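Local coordinates for protein ornithine carbamoyltransferase (Giardia intestinalis, PDB 3GRF) that probably catalyses carbamoyl transfer between carbamoyl phosphate and ornithine in the arginine degradation pathway of this parasite, at residues Thr144-Phe149 against Asn157-Ile162; Gly234-Tyr239 against Val272-Ser277; Leu16-Leu21 against Cys182-Met187; Met138-Met143 against Tyr304-Asn309. One frame throughout, in Å; residues are numbered along the deposited sequence.

Interaction 1: Thr144-Phe149 against Asn157-Ile162; sequences TIKEKF and NGFKGI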
loop_
_atom_site.group_PDB
_atom_site.type_symbol
_atom_site.label_atom_id
_atom_site.label_comp_id
_atom_site.label_asym_id
_atom_site.label_seq_id
_atom_site.Cartn_x
_atom_site.Cartn_y
_atom_site.Cartn_z
ATOM N N THR A 144 20.433 12.448 15.203
ATOM C CA THR A 144 19.984 12.412 16.593
ATOM C C THR A 144 21.096 12.893 17.518
ATOM O O THR A 144 20.842 13.658 18.456
ATOM C CB THR A 144 19.542 10.955 17.001
ATOM O OG1 THR A 144 18.468 10.520 16.151
ATOM C CG2 THR A 144 19.133 10.890 18.490
ATOM N N ILE A 145 22.329 12.441 17.258
ATOM C CA ILE A 145 23.472 12.893 18.044
ATOM C C ILE A 145 23.613 14.436 17.886
ATOM O O ILE A 145 23.686 15.142 18.888
ATOM C CB ILE A 145 24.779 12.131 17.657
ATOM C CG1 ILE A 145 24.721 10.688 18.182
ATOM C CG2 ILE A 145 26.071 12.818 18.183
ATOM C CD1 ILE A 145 25.699 9.701 17.444
ATOM N N LYS A 146 23.594 14.968 16.665
ATOM C CA LYS A 146 23.727 16.439 16.520
ATOM C C LYS A 146 22.619 17.224 17.186
ATOM O O LYS A 146 22.854 18.292 17.765
ATOM C CB LYS A 146 23.806 16.884 15.043
ATOM C CG LYS A 146 23.668 18.452 14.915
ATOM C CD LYS A 146 24.191 18.918 13.559
ATOM C CE LYS A 146 24.297 20.428 13.507
ATOM N NZ LYS A 146 24.647 20.741 12.090
ATOM N N GLU A 147 21.399 16.740 17.011
ATOM C CA GLU A 147 20.193 17.280 17.615
ATOM C C GLU A 147 20.269 17.335 19.119
ATOM O O GLU A 147 20.051 18.362 19.713
ATOM C CB GLU A 147 19.016 16.383 17.257
ATOM C CG GLU A 147 17.685 17.016 17.536
ATOM C CD GLU A 147 16.538 16.117 17.153
ATOM O OE1 GLU A 147 16.615 14.904 17.427
ATOM O OE2 GLU A 147 15.555 16.622 16.596
ATOM N N LYS A 148 20.521 16.193 19.740
ATOM C CA LYS A 148 20.622 16.125 21.197
ATOM C C LYS A 148 21.690 17.053 21.785
ATOM O O LYS A 148 21.379 17.867 22.650
ATOM C CB LYS A 148 20.848 14.676 21.682
ATOM C CG LYS A 148 19.670 13.804 21.408
ATOM C CD LYS A 148 18.427 14.299 22.170
ATOM C CE LYS A 148 17.131 13.853 21.463
ATOM N NZ LYS A 148 15.896 14.365 22.142
ATOM N N PHE A 149 22.931 16.933 21.305
ATOM C CA PHE A 149 24.037 17.717 21.846
ATOM C C PHE A 149 23.913 19.211 21.575
ATOM O O PHE A 149 24.290 20.015 22.409
ATOM C CB PHE A 149 25.361 17.138 21.368
ATOM C CG PHE A 149 25.723 15.860 22.075
ATOM C CD1 PHE A 149 25.740 14.661 21.396
ATOM C CD2 PHE A 149 26.009 15.861 23.437
ATOM C CE1 PHE A 149 26.084 13.457 22.057
ATOM C CE2 PHE A 149 26.346 14.679 24.107
ATOM C CZ PHE A 149 26.390 13.461 23.414
ATOM N N ASN A 157 32.197 22.030 19.314
ATOM C CA ASN A 157 33.190 21.214 18.603
ATOM C C ASN A 157 32.596 20.204 17.611
ATOM O O ASN A 157 33.266 19.256 17.204
ATOM C CB ASN A 157 34.213 20.576 19.561
ATOM C CG ASN A 157 35.518 20.167 18.854
ATOM O OD1 ASN A 157 35.856 20.705 17.803
ATOM N ND2 ASN A 157 36.218 19.174 19.404
ATOM N N GLY A 158 31.307 20.415 17.253
ATOM C CA GLY A 158 30.662 19.606 16.249
ATOM C C GLY A 158 30.710 18.136 16.627
ATOM O O GLY A 158 30.745 17.826 17.806
ATOM N N PHE A 159 30.722 17.263 15.620
ATOM C CA PHE A 159 30.917 15.813 15.809
ATOM C C PHE A 159 32.334 15.495 16.290
ATOM O O PHE A 159 32.575 14.490 16.968
ATOM C CB PHE A 159 30.621 15.046 14.513
ATOM C CG PHE A 159 29.170 15.048 14.104
ATOM C CD1 PHE A 159 28.742 15.802 13.012
ATOM C CD2 PHE A 159 28.220 14.273 14.791
ATOM C CE1 PHE A 159 27.395 15.809 12.633
ATOM C CE2 PHE A 159 26.883 14.287 14.415
ATOM C CZ PHE A 159 26.473 15.058 13.341
ATOM N N LYS A 160 33.272 16.379 15.972
ATOM C CA LYS A 160 34.673 16.153 16.289
ATOM C C LYS A 160 34.934 15.800 17.750
ATOM O O LYS A 160 35.783 14.955 18.016
ATOM C CB LYS A 160 35.509 17.361 15.892
ATOM C CG LYS A 160 35.256 17.828 14.478
ATOM C CD LYS A 160 36.004 16.964 13.529
ATOM C CE LYS A 160 35.349 16.939 12.159
ATOM N NZ LYS A 160 35.189 18.285 11.517
ATOM N N GLY A 161 34.208 16.446 18.673
ATOM C CA GLY A 161 34.400 16.297 20.125
ATOM C C GLY A 161 33.574 15.200 20.776
ATOM O O GLY A 161 33.787 14.862 21.942
ATOM N N ILE A 162 32.622 14.640 20.024
ATOM C CA ILE A 162 31.716 13.631 20.571
ATOM C C ILE A 162 32.413 12.294 20.463
ATOM O O ILE A 162 32.610 11.800 19.350
ATOM C CB ILE A 162 30.343 13.541 19.828
ATOM C CG1 ILE A 162 29.668 14.894 19.756
ATOM C CG2 ILE A 162 29.378 12.638 20.617
ATOM C CD1 ILE A 162 29.662 15.606 21.096
#

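Interaction 2: Gly234-Tyr239 against Val272-Ser277; sequences GVDVVY and VTSKRS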
loop_
_atom_site.group_PDB
_atom_site.type_symbol
_atom_site.label_atom_id
_atom_site.label_comp_id
_atom_site.label_asym_id
_atom_site.label_seq_id
_atom_site.Cartn_x
_atom_site.Cartn_y
_atom_site.Cartn_z
ATOM N N GLY A 234 34.705 7.740 29.625
ATOM C CA GLY A 234 34.768 9.075 29.046
ATOM C C GLY A 234 33.879 9.335 27.835
ATOM O O GLY A 234 33.810 10.463 27.345
ATOM N N VAL A 235 33.200 8.314 27.319
ATOM C CA VAL A 235 32.551 8.453 26.008
ATOM C C VAL A 235 31.262 9.286 26.116
ATOM O O VAL A 235 30.694 9.416 27.199
ATOM C CB VAL A 235 32.323 7.085 25.274
ATOM C CG1 VAL A 235 33.649 6.331 25.062
ATOM C CG2 VAL A 235 31.327 6.229 26.021
ATOM N N ASP A 236 30.819 9.870 25.009
ATOM C CA ASP A 236 29.649 10.759 25.022
ATOM C C ASP A 236 28.382 10.077 24.502
ATOM O O ASP A 236 27.275 10.576 24.687
ATOM C CB ASP A 236 29.931 12.015 24.200
ATOM C CG ASP A 236 31.149 12.763 24.680
ATOM O OD1 ASP A 236 32.129 12.842 23.914
ATOM O OD2 ASP A 236 31.120 13.274 25.816
ATOM N N VAL A 237 28.552 8.945 23.818
ATOM C CA VAL A 237 27.439 8.187 23.241
ATOM C C VAL A 237 27.784 6.738 23.500
ATOM O O VAL A 237 28.915 6.322 23.224
ATOM C CB VAL A 237 27.289 8.337 21.703
ATOM C CG1 VAL A 237 26.053 7.496 21.197
ATOM C CG2 VAL A 237 27.159 9.810 21.316
ATOM N N VAL A 238 26.811 5.996 24.025
ATOM C CA VAL A 238 26.939 4.552 24.103
ATOM C C VAL A 238 25.820 3.876 23.322
ATOM O O VAL A 238 24.635 4.034 23.619
ATOM C CB VAL A 238 26.900 4.053 25.546
ATOM C CG1 VAL A 238 27.042 2.493 25.581
ATOM C CG2 VAL A 238 27.997 4.727 26.384
ATOM N N TYR A 239 26.196 3.072 22.338
ATOM C CA TYR A 239 25.213 2.612 21.397
ATOM C C TYR A 239 25.341 1.113 21.450
ATOM O O TYR A 239 26.448 0.596 21.529
ATOM C CB TYR A 239 25.576 3.193 20.024
ATOM C CG TYR A 239 24.588 3.037 18.886
ATOM C CD1 TYR A 239 24.162 1.784 18.449
ATOM C CD2 TYR A 239 24.151 4.132 18.212
ATOM C CE1 TYR A 239 23.304 1.643 17.376
ATOM C CE2 TYR A 239 23.332 4.017 17.141
ATOM C CZ TYR A 239 22.878 2.771 16.745
ATOM O OH TYR A 239 22.050 2.678 15.673
ATOM N N VAL A 272 30.541 5.091 33.742
ATOM C CA VAL A 272 31.910 5.482 33.412
ATOM C C VAL A 272 31.986 6.488 32.276
ATOM O O VAL A 272 33.050 6.988 31.934
ATOM C CB VAL A 272 32.817 4.272 33.108
ATOM C CG1 VAL A 272 32.883 3.339 34.314
ATOM C CG2 VAL A 272 32.334 3.509 31.887
ATOM N N THR A 273 30.825 6.806 31.679
ATOM C CA THR A 273 30.795 7.720 30.536
ATOM C C THR A 273 30.785 9.192 30.973
ATOM O O THR A 273 30.795 9.500 32.169
ATOM C CB THR A 273 29.639 7.396 29.615
ATOM O OG1 THR A 273 28.405 7.769 30.236
ATOM C CG2 THR A 273 29.634 5.917 29.288
ATOM N N SER A 274 30.787 10.109 30.019
ATOM C CA SER A 274 30.753 11.526 30.347
ATOM C C SER A 274 29.450 11.900 31.044
ATOM O O SER A 274 28.467 11.152 30.973
ATOM C CB SER A 274 30.943 12.358 29.075
ATOM O OG SER A 274 29.717 12.554 28.393
ATOM N N LYS A 275 29.444 13.051 31.704
ATOM C CA LYS A 275 28.251 13.511 32.362
ATOM C C LYS A 275 27.164 13.871 31.344
ATOM O O LYS A 275 25.969 13.752 31.646
ATOM C CB LYS A 275 28.578 14.688 33.294
ATOM C CG LYS A 275 28.077 14.513 34.728
ATOM C CD LYS A 275 29.096 13.781 35.620
ATOM C CE LYS A 275 28.781 13.991 37.110
ATOM N NZ LYS A 275 29.249 15.333 37.619
ATOM N N ARG A 276 27.579 14.318 30.154
ATOM C CA ARG A 276 26.664 14.655 29.037
ATOM C C ARG A 276 26.179 13.422 28.225
ATOM O O ARG A 276 25.356 13.546 27.327
ATOM C CB ARG A 276 27.361 15.653 28.093
ATOM C CG ARG A 276 28.281 14.976 27.086
ATOM C CD ARG A 276 29.626 15.634 26.882
ATOM N NE ARG A 276 29.592 16.716 25.925
ATOM C CZ ARG A 276 30.523 16.989 25.002
ATOM N NH1 ARG A 276 31.613 16.248 24.820
ATOM N NH2 ARG A 276 30.337 18.027 24.214
ATOM N N SER A 277 26.702 12.222 28.519
ATOM C CA SER A 277 26.497 11.085 27.619
ATOM C C SER A 277 25.043 10.826 27.303
ATOM O O SER A 277 24.124 11.245 28.033
ATOM C CB SER A 277 27.171 9.807 28.144
ATOM O OG SER A 277 26.647 9.437 29.403
#

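Interaction 3: Leu16-Leu21 against Cys182-Met187; sequences LCPKEL and CALLGM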
loop_
_atom_site.group_PDB
_atom_site.type_symbol
_atom_site.label_atom_id
_atom_site.label_comp_id
_atom_site.label_asym_id
_atom_site.label_seq_id
_atom_site.Cartn_x
_atom_site.Cartn_y
_atom_site.Cartn_z
ATOM N N LEU A 16 28.710 8.242 0.616
ATOM C CA LEU A 16 28.717 9.704 0.744
ATOM C C LEU A 16 30.091 10.221 1.174
ATOM O O LEU A 16 30.792 9.589 1.981
ATOM C CB LEU A 16 27.697 10.140 1.798
ATOM C CG LEU A 16 26.214 9.786 1.665
ATOM C CD1 LEU A 16 25.447 10.231 2.896
ATOM C CD2 LEU A 16 25.633 10.476 0.450
ATOM N N CYS A 17 30.465 11.398 0.687
ATOM C CA CYS A 17 31.664 12.042 1.182
ATOM C C CYS A 17 31.193 12.694 2.427
ATOM O O CYS A 17 29.981 12.738 2.655
ATOM C CB CYS A 17 32.178 13.069 0.179
ATOM S SG CYS A 17 31.219 14.546 0.218
ATOM N N PRO A 18 32.136 13.178 3.260
ATOM C CA PRO A 18 31.855 13.725 4.567
ATOM C C PRO A 18 30.912 14.929 4.529
ATOM O O PRO A 18 30.096 15.094 5.429
ATOM C CB PRO A 18 33.245 14.189 5.049
ATOM C CG PRO A 18 34.201 13.405 4.319
ATOM C CD PRO A 18 33.585 13.168 2.977
ATOM N N LYS A 19 31.029 15.780 3.506
ATOM C CA LYS A 19 30.176 16.950 3.425
ATOM C C LYS A 19 28.751 16.579 3.007
ATOM O O LYS A 19 27.799 17.246 3.392
ATOM C CB LYS A 19 30.745 17.949 2.429
ATOM C CG LYS A 19 29.952 19.228 2.302
ATOM C CD LYS A 19 30.854 20.458 2.527
ATOM C CE LYS A 19 30.030 21.737 2.939
ATOM N NZ LYS A 19 30.891 22.983 2.830
ATOM N N GLU A 20 28.613 15.539 2.191
ATOM C CA GLU A 20 27.296 15.050 1.827
ATOM C C GLU A 20 26.569 14.487 3.023
ATOM O O GLU A 20 25.378 14.698 3.167
ATOM C CB GLU A 20 27.387 13.992 0.721
ATOM C CG GLU A 20 27.781 14.616 -0.593
ATOM C CD GLU A 20 28.030 13.609 -1.660
ATOM O OE1 GLU A 20 28.393 12.439 -1.350
ATOM O OE2 GLU A 20 27.837 13.992 -2.832
ATOM N N LEU A 21 27.285 13.758 3.878
ATOM C CA LEU A 21 26.678 13.223 5.103
ATOM C C LEU A 21 26.265 14.339 6.042
ATOM O O LEU A 21 25.209 14.276 6.627
ATOM C CB LEU A 21 27.651 12.279 5.815
ATOM C CG LEU A 21 27.206 11.752 7.172
ATOM C CD1 LEU A 21 25.676 11.460 7.116
ATOM C CD2 LEU A 21 28.054 10.479 7.633
ATOM N N CYS A 182 31.297 7.524 11.705
ATOM C CA CYS A 182 32.269 8.138 12.589
ATOM C C CYS A 182 33.515 8.524 11.786
ATOM O O CYS A 182 34.009 9.612 11.913
ATOM C CB CYS A 182 32.730 7.156 13.671
ATOM S SG CYS A 182 31.690 6.844 15.069
ATOM N N ALA A 183 34.077 7.600 11.024
ATOM C CA ALA A 183 35.277 7.908 10.251
ATOM C C ALA A 183 35.056 9.140 9.377
ATOM O O ALA A 183 35.922 9.994 9.291
ATOM C CB ALA A 183 35.605 6.762 9.392
ATOM N N LEU A 184 33.900 9.156 8.696
ATOM C CA LEU A 184 33.445 10.194 7.758
ATOM C C LEU A 184 33.335 11.540 8.475
ATOM O O LEU A 184 33.737 12.571 7.947
ATOM C CB LEU A 184 32.042 9.800 7.180
ATOM C CG LEU A 184 31.783 9.708 5.664
ATOM C CD1 LEU A 184 33.067 9.439 4.893
ATOM C CD2 LEU A 184 30.759 8.623 5.366
ATOM N N LEU A 185 32.779 11.472 9.699
ATOM C CA LEU A 185 32.520 12.673 10.493
ATOM C C LEU A 185 33.683 13.081 11.416
ATOM O O LEU A 185 33.663 14.167 11.983
ATOM C CB LEU A 185 31.173 12.552 11.265
ATOM C CG LEU A 185 29.923 12.550 10.356
ATOM C CD1 LEU A 185 28.730 12.112 11.178
ATOM C CD2 LEU A 185 29.585 13.979 9.745
ATOM N N GLY A 186 34.696 12.222 11.534
ATOM C CA GLY A 186 35.915 12.568 12.254
ATOM C C GLY A 186 35.754 12.375 13.742
ATOM O O GLY A 186 36.331 13.115 14.553
ATOM N N MET A 187 34.995 11.341 14.106
ATOM C CA MET A 187 34.767 11.004 15.496
ATOM C C MET A 187 35.712 9.923 15.961
ATOM O O MET A 187 36.133 9.034 15.198
ATOM C CB MET A 187 33.302 10.548 15.697
ATOM C CG MET A 187 32.299 11.651 15.462
ATOM S SD MET A 187 30.610 11.185 15.103
ATOM C CE MET A 187 30.125 10.713 16.781
#

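Interaction 4: Met138-Met143 against Tyr304-Asn309; sequences MVCDFM and YDEAGN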
loop_
_atom_site.group_PDB
_atom_site.type_symbol
_atom_site.label_atom_id
_atom_site.label_comp_id
_atom_site.label_asym_id
_atom_site.label_seq_id
_atom_site.Cartn_x
_atom_site.Cartn_y
_atom_site.Cartn_z
ATOM N N MET A 138 21.935 5.299 9.605
ATOM C CA MET A 138 23.126 6.100 9.925
ATOM C C MET A 138 22.769 7.566 9.880
ATOM O O MET A 138 23.061 8.279 10.820
ATOM C CB MET A 138 24.355 5.804 9.029
ATOM C CG MET A 138 24.936 4.421 9.211
ATOM S SD MET A 138 25.374 3.956 10.915
ATOM C CE MET A 138 23.855 3.251 11.494
ATOM N N VAL A 139 22.086 8.006 8.837
ATOM C CA VAL A 139 21.666 9.426 8.795
ATOM C C VAL A 139 20.763 9.769 10.009
ATOM O O VAL A 139 20.800 10.891 10.525
ATOM C CB VAL A 139 20.884 9.775 7.528
ATOM C CG1 VAL A 139 20.605 11.317 7.467
ATOM C CG2 VAL A 139 21.630 9.300 6.312
ATOM N N CYS A 140 19.986 8.780 10.469
ATOM C CA CYS A 140 19.090 8.916 11.613
ATOM C C CYS A 140 19.852 9.188 12.871
ATOM O O CYS A 140 19.623 10.166 13.566
ATOM C CB CYS A 140 18.318 7.612 11.820
ATOM S SG CYS A 140 17.160 7.779 13.204
ATOM N N ASP A 141 20.772 8.287 13.174
ATOM C CA ASP A 141 21.578 8.336 14.399
ATOM C C ASP A 141 22.503 9.543 14.522
ATOM O O ASP A 141 22.495 10.241 15.527
ATOM C CB ASP A 141 22.368 7.050 14.474
ATOM C CG ASP A 141 21.466 5.835 14.607
ATOM O OD1 ASP A 141 21.907 4.688 14.340
ATOM O OD2 ASP A 141 20.306 6.045 14.990
ATOM N N PHE A 142 23.266 9.845 13.481
ATOM C CA PHE A 142 24.119 11.029 13.577
ATOM C C PHE A 142 23.324 12.327 13.632
ATOM O O PHE A 142 23.683 13.255 14.351
ATOM C CB PHE A 142 25.183 11.014 12.489
ATOM C CG PHE A 142 26.108 9.864 12.619
ATOM C CD1 PHE A 142 26.015 8.776 11.743
ATOM C CD2 PHE A 142 27.037 9.818 13.664
ATOM C CE1 PHE A 142 26.858 7.713 11.868
ATOM C CE2 PHE A 142 27.918 8.723 13.787
ATOM C CZ PHE A 142 27.802 7.679 12.885
ATOM N N MET A 143 22.212 12.369 12.919
ATOM C CA MET A 143 21.237 13.439 13.112
ATOM C C MET A 143 20.740 13.572 14.568
ATOM O O MET A 143 20.638 14.683 15.101
ATOM C CB MET A 143 20.083 13.250 12.167
ATOM C CG MET A 143 18.938 14.287 12.361
ATOM S SD MET A 143 17.267 13.556 12.004
ATOM C CE MET A 143 16.270 14.949 12.507
ATOM N N TYR A 304 13.696 6.384 21.608
ATOM C CA TYR A 304 12.430 6.576 20.907
ATOM C C TYR A 304 12.485 7.811 19.981
ATOM O O TYR A 304 11.879 7.805 18.925
ATOM C CB TYR A 304 11.288 6.812 21.888
ATOM C CG TYR A 304 10.783 5.670 22.734
ATOM C CD1 TYR A 304 10.242 5.936 23.982
ATOM C CD2 TYR A 304 10.829 4.354 22.306
ATOM C CE1 TYR A 304 9.737 4.949 24.780
ATOM C CE2 TYR A 304 10.333 3.330 23.117
ATOM C CZ TYR A 304 9.792 3.644 24.357
ATOM O OH TYR A 304 9.274 2.687 25.185
ATOM N N ASP A 305 13.115 8.889 20.438
ATOM C CA ASP A 305 13.296 10.083 19.600
ATOM C C ASP A 305 14.211 9.759 18.433
ATOM O O ASP A 305 14.035 10.260 17.318
ATOM C CB ASP A 305 13.923 11.217 20.409
ATOM C CG ASP A 305 12.892 11.998 21.245
ATOM O OD1 ASP A 305 13.337 12.821 22.064
ATOM O OD2 ASP A 305 11.659 11.794 21.096
ATOM N N GLU A 306 15.191 8.898 18.706
ATOM C CA GLU A 306 16.075 8.386 17.669
ATOM C C GLU A 306 15.268 7.592 16.626
ATOM O O GLU A 306 15.534 7.718 15.458
ATOM C CB GLU A 306 17.204 7.531 18.303
ATOM C CG GLU A 306 17.949 6.595 17.345
ATOM C CD GLU A 306 18.952 5.694 18.037
ATOM O OE1 GLU A 306 18.960 5.646 19.264
ATOM O OE2 GLU A 306 19.706 4.972 17.350
ATOM N N ALA A 307 14.297 6.778 17.038
ATOM C CA ALA A 307 13.556 5.928 16.092
ATOM C C ALA A 307 12.599 6.770 15.270
ATOM O O ALA A 307 12.419 6.523 14.095
ATOM C CB ALA A 307 12.778 4.838 16.823
ATOM N N GLY A 308 12.002 7.785 15.886
ATOM C CA GLY A 308 11.190 8.743 15.169
ATOM C C GLY A 308 11.956 9.516 14.117
ATOM O O GLY A 308 11.366 9.954 13.097
ATOM N N ASN A 309 13.258 9.707 14.376
ATOM C CA ASN A 309 14.169 10.433 13.464
ATOM C C ASN A 309 14.484 9.640 12.188
ATOM O O ASN A 309 15.022 10.183 11.223
ATOM C CB ASN A 309 15.481 10.824 14.185
ATOM C CG ASN A 309 15.307 12.046 15.081
ATOM O OD1 ASN A 309 14.451 12.906 14.837
ATOM N ND2 ASN A 309 16.135 12.151 16.104
#

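Interaction 1: Thr144-Phe149 against Asn157-Ile162
K148 N to T144 O, 2.9 Å, is the shortest polar bond here and lies within the helix whose I145, K146 and F149 meet F159 and I162. No hydrogen bond crosses between the two segments. On the other side, I162 N donates to F159 O at 3.1 Å, and this turn presents the side chains of F159 and I162 to the helix. I162 is used through two branches. Its CD1 sits over the centre of one face of the F149 ring, 4.1 Å from the ring centroid and 13° off the normal, a CH-pi contact. Its CG2 touches the same ring at an atom of the rim, with I162 CG2 3.7 Å from F149 CE1. The same methyl also reaches I145 CG2. The elements joined are helix 135-151, which in this family is one of the two helices that link the two domains, and the loop that follows it before strand 164-167. The chain thus folds back on its own helix. F159 meets the helix at I145 and K146. Its CZ is 3.7 Å from K146 CB, an approach oblique to the ring. I145 CG2 comes to the edge of that ring, 4.1 Å from F159 CE2. The chi1 of I145, -72°, sets CG1 beside the backbone N; the other branch, CG2, is anti to that N and meets both F159 and I162. K146 runs extended away from the loop, and its NZ forms a salt bridge with D26. V237 of strand 237-240 packs on I145, F149 and I162, and I25 of helix 18-33 packs on K146 and F159.

Interaction 2: Gly234-Tyr239 against Val272-Ser277
D236 and S274 meet through their side chains, with S274 OG giving a hydrogen bond of 3.0 Å to D236 OD2. The bond comes on the anti side of the carboxylate, 21° out of its plane. R276 NH1 reaches the same oxygen from the opposite face, with NH1 3.2 Å from D236 OD2 in a salt bridge whose hydrogen bond is clearly bent. That donor stands well above the carboxylate plane, and the two flat groups are turned 87° apart. OD2 is therefore held by two donors. The other oxygen, D236 OD1, accepts from K163 N. R276 has a second acidic partner, since its NE pairs with E154.

Two backbone bonds tie the segments together, G234 N to V272 O and S274 N to V235 O, each 2.9 Å long. Both are nearly straight. S277 CA makes a CA-H...O contact of 3.1 Å with D236 O. S277 lies at the end of a type I turn that starts at S274, and its OG is hydrogen-bonded to K300 NZ. T273 turns its OG1 to M270 O. Its CG2 packs on two valines, with T273 CG2 3.5 Å from V238 CG2 and 3.7 Å from V235 CG2.

The contact lies where two neighbouring strands of the parallel sheet begin, 237-240 and 278-281, in the Rossmann-like domain. K163 bonds D236 just before strand 164-167 on the other side, and F149 of helix 135-151 packs on D236 and R276.

Interaction 3: Leu16-Leu21 against Cys182-Met187
At the interface between the two domains, the capped start of helix 18-33 packs on the end of helix 173-185, P18 and L21 against L184 and L185. The side chains that meet are apolar, and no hydrogen bond crosses. L184 touches L16, P18 and L21. Its CD2 lies 3.5 Å from L16 O and 4.0 Å from L21 CD2. Its CD1 touches P18 CG at 4.2 Å, and the two side chains cross at about a right angle. The chi1 of L184, -125°, is away from a staggered value, and it places CG close to L16 O. P18 CB comes within 3.4 Å of L184 O, where the ring packs on the last turn of the helix. L21 CD2 is also 3.9 Å from L185 CG, again with the side chains about at right angles. L185 packs further on F142 of helix 135-151 and on I25.

Each helix end is closed by residues of its own segment. C17, the N-cap residue, and E20 form a capping box, with C17 N to E20 OE1 at 3.1 Å and E20 N to C17 SG at 3.4 Å. At the other end G186, with positive phi, is the C-prime residue. M187 N bonds back to C182 O, and G186 N bonds weakly to A183 O. C182 also forms a disulfide with C189 on strand 188-192. This is a capping box packed on a Schellman motif, across the two alpha/beta domains of a transcarbamoylase.

Interaction 4: Met138-Met143 against Tyr304-Asn309
D141 and E306 face each other across the pair of helices 135-151 and 303-322, which in the transcarbamoylase fold link the two domains. The axes of the short segments approach to 8.6 Å, and their directions differ by 135°. D141 OD2 is 2.7 Å from E306 OE2, with the carboxylate planes 83° apart. Two acid oxygens this close suggest that one group probably carries a proton. E306 reaches across with its CG anti to the backbone N (chi1 162°) and the chain extended beyond it. Next to this pair, N309 meets two side chains. M143 SD lies 3.9 Å from N309 CB, and C140 SG also packs on N309, though the model is too tight around that sulfur for its position to be certain.

The second shell holds the polar groups: Y239 OH and D141 OD1 are probably hydrogen-bonded, though unusually close, Q137 NE2 bonds to D141 OD2, and N281 N of strand 278-281 bonds to E306 OE1. N309 ND2 probably bonds to T144 OG1 and also bonds to E147 OE1, while K32 NZ bonds to N309 OD1. Further out, D305 pairs with K148 and with R99 of a second subunit, so helix 303-322 also meets the subunit interface. Back at the contact, the methyl M143 CE ends 3.6 Å from N309 OD1.

Overall arrangement
Interactions 1 and 4 share helix 135-151. Interaction 4 is nearest the centre of the chain and sets buried acids and an amide between two helices. Interaction 1 uses apolar side chains to pack the following loop on the same helix. Interaction 2 is farther out and partly buried, and it is the most polar, with backbone bonds and a salt bridge beside a strand. Interaction 3 is mainly apolar and joins the two domains where one helix starts and another ends. F149 touches interaction 2, while F159 and F142 touch interaction 3. Interactions 2 and 3 do not touch; their nearest atoms are about 5 Å apart. Y239 of interaction 2 is probably hydrogen-bonded to D141 of interaction 4.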